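Local coordinates for truncated hemoglobin 4 (Chlamydomonas reinhardtii, PDB 6BME), which binds heme b, its iron held from both sides by protein ligands, in a truncated 2-on-2 globin domain and probably binds oxygen, at residues T81-V86 with G113-F118. Numbering follows the deposited sequence.
Sequences THFDKV and GVRPLF. With HEM (protoporphyrin IX containing Fe), chain C.
Part of the heme pocket wall is built here, where F83 on helix 80-96 meets V114, R115 and F118, around and past the C-terminal end of helix 101-114. F83 has CG anti to its backbone N (chi1 174°), on the side of the chain facing 113-118, and its ring lies between R115 and a heme vinyl group. The backbone end of R115 lies over one face of that ring: its CA sits 3.9 Å from the F83 centroid in a CH-pi contact, and R115 CB comes within 3.5 Å of F83 CE1. At the ring's edge, near its plane, V114 CG2 packs against F83 CE2. F118 meets the same ring obliquely, the planes 37° apart, and F83 CD2 stands 3.4 Å from F118 CD1 over one face of the F118 ring. Both phenylalanines reach the porphyrin: F83 CE2 is 3.6 Å from the vinyl carbon CAB of the heme, and F118 CZ is 3.5 Å from its meso carbon CHC. F118 also sets its ring edge-to-face with H69, the axial histidine.

Farther from the heme, the extended R115 side chain grips D84 side-on. R115 NE donates to D84 OD1 at 2.7 Å and R115 NH2 to D84 OD2 at 2.9 Å, each oxygen using its syn lone pair. Carboxylate and guanidinium are nearly coplanar, 7° apart, so the two bonds together fix how both groups are turned. An alanine here would probably leave the D84 carboxylate without its charged mate and open a gap beside F83 CD1, where the arginine CG had packed.

A salt bridge on the partly exposed side, backed by aromatic packing onto the porphyrin, ties together the ends of helices 80-96 and 101-114, which form one of the two antiparallel pairs of the 2-on-2 globin fold.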
loop_
_atom_site.group_PDB
_atom_site.type_symbol
_atom_site.label_atom_id
_atom_site.label_comp_id
_atom_site.label_asym_id
_atom_site.label_seq_id
_atom_site.Cartn_x
_atom_site.Cartn_y
_atom_site.Cartn_z
ATOM N N THR A 81 7.637 10.662 -3.247
ATOM C CA THR A 81 7.704 10.057 -4.572
ATOM C C THR A 81 7.528 8.547 -4.459
ATOM O O THR A 81 6.824 7.929 -5.261
ATOM C CB THR A 81 9.032 10.395 -5.256
ATOM O OG1 THR A 81 9.239 11.819 -5.239
ATOM C CG2 THR A 81 9.026 9.929 -6.714
ATOM N N HIS A 82 8.139 7.941 -3.448
ATOM C CA HIS A 82 7.940 6.513 -3.246
ATOM C C HIS A 82 6.479 6.206 -2.938
ATOM O O HIS A 82 5.905 5.274 -3.518
ATOM C CB HIS A 82 8.855 6.015 -2.134
ATOM C CG HIS A 82 10.310 6.234 -2.416
ATOM N ND1 HIS A 82 11.162 6.825 -1.512
ATOM C CD2 HIS A 82 11.056 5.956 -3.510
ATOM C CE1 HIS A 82 12.375 6.887 -2.028
ATOM N NE2 HIS A 82 12.336 6.378 -3.244
ATOM N N PHE A 83 5.854 6.998 -2.048
ATOM C CA PHE A 83 4.441 6.791 -1.719
ATOM C C PHE A 83 3.567 6.880 -2.961
ATOM O O PHE A 83 2.656 6.064 -3.156
ATOM C CB PHE A 83 3.957 7.811 -0.686
ATOM C CG PHE A 83 2.468 7.728 -0.411
ATOM C CD1 PHE A 83 1.549 8.397 -1.218
ATOM C CD2 PHE A 83 1.985 6.956 0.642
ATOM C CE1 PHE A 83 0.185 8.298 -0.981
ATOM C CE2 PHE A 83 0.620 6.857 0.895
ATOM C CZ PHE A 83 -0.283 7.524 0.080
ATOM N N ASP A 84 3.789 7.914 -3.782
ATOM C CA ASP A 84 2.961 8.096 -4.969
ATOM C C ASP A 84 3.152 6.964 -5.969
ATOM O O ASP A 84 2.233 6.669 -6.746
ATOM C CB ASP A 84 3.262 9.444 -5.628
ATOM C CG ASP A 84 2.825 10.619 -4.772
ATOM O OD1 ASP A 84 1.934 10.425 -3.918
ATOM O OD2 ASP A 84 3.366 11.740 -4.944
ATOM N N LYS A 85 4.342 6.351 -6.000
ATOM C CA LYS A 85 4.561 5.236 -6.917
ATOM C C LYS A 85 3.853 3.980 -6.416
ATOM O O LYS A 85 3.216 3.269 -7.203
ATOM C CB LYS A 85 6.063 4.987 -7.103
ATOM C CG LYS A 85 6.425 4.222 -8.383
ATOM C CD LYS A 85 6.145 5.068 -9.651
ATOM C CE LYS A 85 6.330 4.252 -10.925
ATOM N NZ LYS A 85 7.759 3.822 -11.065
ATOM N N VAL A 86 3.948 3.701 -5.109
ATOM C CA VAL A 86 3.228 2.574 -4.519
ATOM C C VAL A 86 1.729 2.749 -4.722
ATOM O O VAL A 86 1.020 1.805 -5.102
ATOM C CB VAL A 86 3.585 2.428 -3.024
ATOM C CG1 VAL A 86 2.596 1.499 -2.301
ATOM C CG2 VAL A 86 5.014 1.917 -2.850
ATOM N N GLY A 113 -5.690 10.419 1.715
ATOM C CA GLY A 113 -5.829 10.799 3.112
ATOM C C GLY A 113 -4.606 10.513 3.963
ATOM O O GLY A 113 -4.338 11.238 4.924
ATOM N N VAL A 114 -3.843 9.463 3.632
ATOM C CA VAL A 114 -2.675 9.111 4.437
ATOM C C VAL A 114 -1.360 9.555 3.807
ATOM O O VAL A 114 -0.302 9.417 4.452
ATOM C CB VAL A 114 -2.638 7.596 4.742
ATOM C CG1 VAL A 114 -3.768 7.240 5.673
ATOM C CG2 VAL A 114 -2.730 6.780 3.460
ATOM N N ARG A 115 -1.388 10.094 2.592
ATOM C CA ARG A 115 -0.173 10.616 1.971
ATOM C C ARG A 115 0.618 11.568 2.867
ATOM O O ARG A 115 1.851 11.425 2.924
ATOM C CB ARG A 115 -0.533 11.289 0.638
ATOM C CG ARG A 115 0.667 11.793 -0.179
ATOM C CD ARG A 115 0.215 12.246 -1.578
ATOM N NE ARG A 115 1.338 12.633 -2.441
ATOM C CZ ARG A 115 1.944 13.819 -2.405
ATOM N NH1 ARG A 115 1.543 14.761 -1.556
ATOM N NH2 ARG A 115 2.953 14.071 -3.229
ATOM N N PRO A 116 0.009 12.526 3.583
ATOM C CA PRO A 116 0.815 13.436 4.419
ATOM C C PRO A 116 1.678 12.747 5.466
ATOM O O PRO A 116 2.645 13.358 5.932
ATOM C CB PRO A 116 -0.247 14.326 5.072
ATOM C CG PRO A 116 -1.342 14.348 4.084
ATOM C CD PRO A 116 -1.398 12.959 3.544
ATOM N N LEU A 117 1.377 11.503 5.851
ATOM C CA LEU A 117 2.223 10.806 6.815
ATOM C C LEU A 117 3.531 10.321 6.209
ATOM O O LEU A 117 4.388 9.812 6.942
ATOM C CB LEU A 117 1.478 9.609 7.409
ATOM C CG LEU A 117 0.029 9.860 7.849
ATOM C CD1 LEU A 117 -0.670 8.545 8.161
ATOM C CD2 LEU A 117 -0.037 10.818 9.032
ATOM N N PHE A 118 3.691 10.432 4.896
ATOM C CA PHE A 118 4.922 10.053 4.225
ATOM C C PHE A 118 5.719 11.265 3.778
ATOM O O PHE A 118 6.664 11.125 2.995
ATOM C CB PHE A 118 4.608 9.117 3.057
ATOM C CG PHE A 118 4.164 7.760 3.513
ATOM C CD1 PHE A 118 2.848 7.542 3.888
ATOM C CD2 PHE A 118 5.089 6.722 3.653
ATOM C CE1 PHE A 118 2.429 6.288 4.349
ATOM C CE2 PHE A 118 4.689 5.471 4.110
ATOM C CZ PHE A 118 3.351 5.256 4.467
HETATM C CHA HEM C . 5.148 -2.488 6.330
HETATM C CHB HEM C . 0.847 -0.799 4.913
HETATM C CHC HEM C . 3.168 2.555 2.305
HETATM C CHD HEM C . 7.092 -0.249 2.463
HETATM C C1A HEM C . 3.780 -2.344 6.245
HETATM C C2A HEM C . 2.744 -3.093 6.943
HETATM C C3A HEM C . 1.560 -2.608 6.521
HETATM C C4A HEM C . 1.799 -1.553 5.562
HETATM C CMA HEM C . 0.142 -3.036 6.949
HETATM C CAA HEM C . 2.951 -4.233 7.989
HETATM C CBA HEM C . 3.704 -5.426 7.397
HETATM C CGA HEM C . 3.724 -6.625 8.327
HETATM O O1A HEM C . 4.285 -6.524 9.463
HETATM O O2A HEM C . 3.193 -7.693 7.903
HETATM C C1B HEM C . 1.105 0.347 4.187
HETATM C C2B HEM C . 0.166 1.401 3.862
HETATM C C3B HEM C . 0.830 2.326 3.153
HETATM C C4B HEM C . 2.188 1.872 2.983
HETATM C CMB HEM C . -1.318 1.454 4.297
HETATM C CAB HEM C . 0.323 3.651 2.532
HETATM C CBB HEM C . -0.953 3.893 2.235
HETATM C C1C HEM C . 4.410 2.041 2.039
HETATM C C2C HEM C . 5.352 2.571 1.099
HETATM C C3C HEM C . 6.435 1.798 1.105
HETATM C C4C HEM C . 6.220 0.748 2.086
HETATM C CMC HEM C . 5.100 3.812 0.215
HETATM C CAC HEM C . 7.673 2.023 0.216
HETATM C CBC HEM C . 8.354 0.985 -0.280
HETATM C C1D HEM C . 6.935 -1.049 3.583
HETATM C C2D HEM C . 7.938 -1.917 4.166
HETATM C C3D HEM C . 7.397 -2.531 5.218
HETATM C C4D HEM C . 6.034 -2.076 5.351
HETATM C CMD HEM C . 9.364 -2.095 3.620
HETATM C CAD HEM C . 8.053 -3.584 6.157
HETATM C CBD HEM C . 8.947 -2.899 7.181
HETATM C CGD HEM C . 9.591 -3.984 8.013
HETATM O O1D HEM C . 8.900 -4.981 8.343
HETATM O O2D HEM C . 10.785 -3.840 8.358
HETATM N NA HEM C . 3.163 -1.438 5.413
HETATM N NB HEM C . 2.337 0.669 3.637
HETATM N NC HEM C . 4.976 0.938 2.629
HETATM N ND HEM C . 5.780 -1.161 4.343
HETATM FE FE HEM C . 4.064 -0.254 3.983
#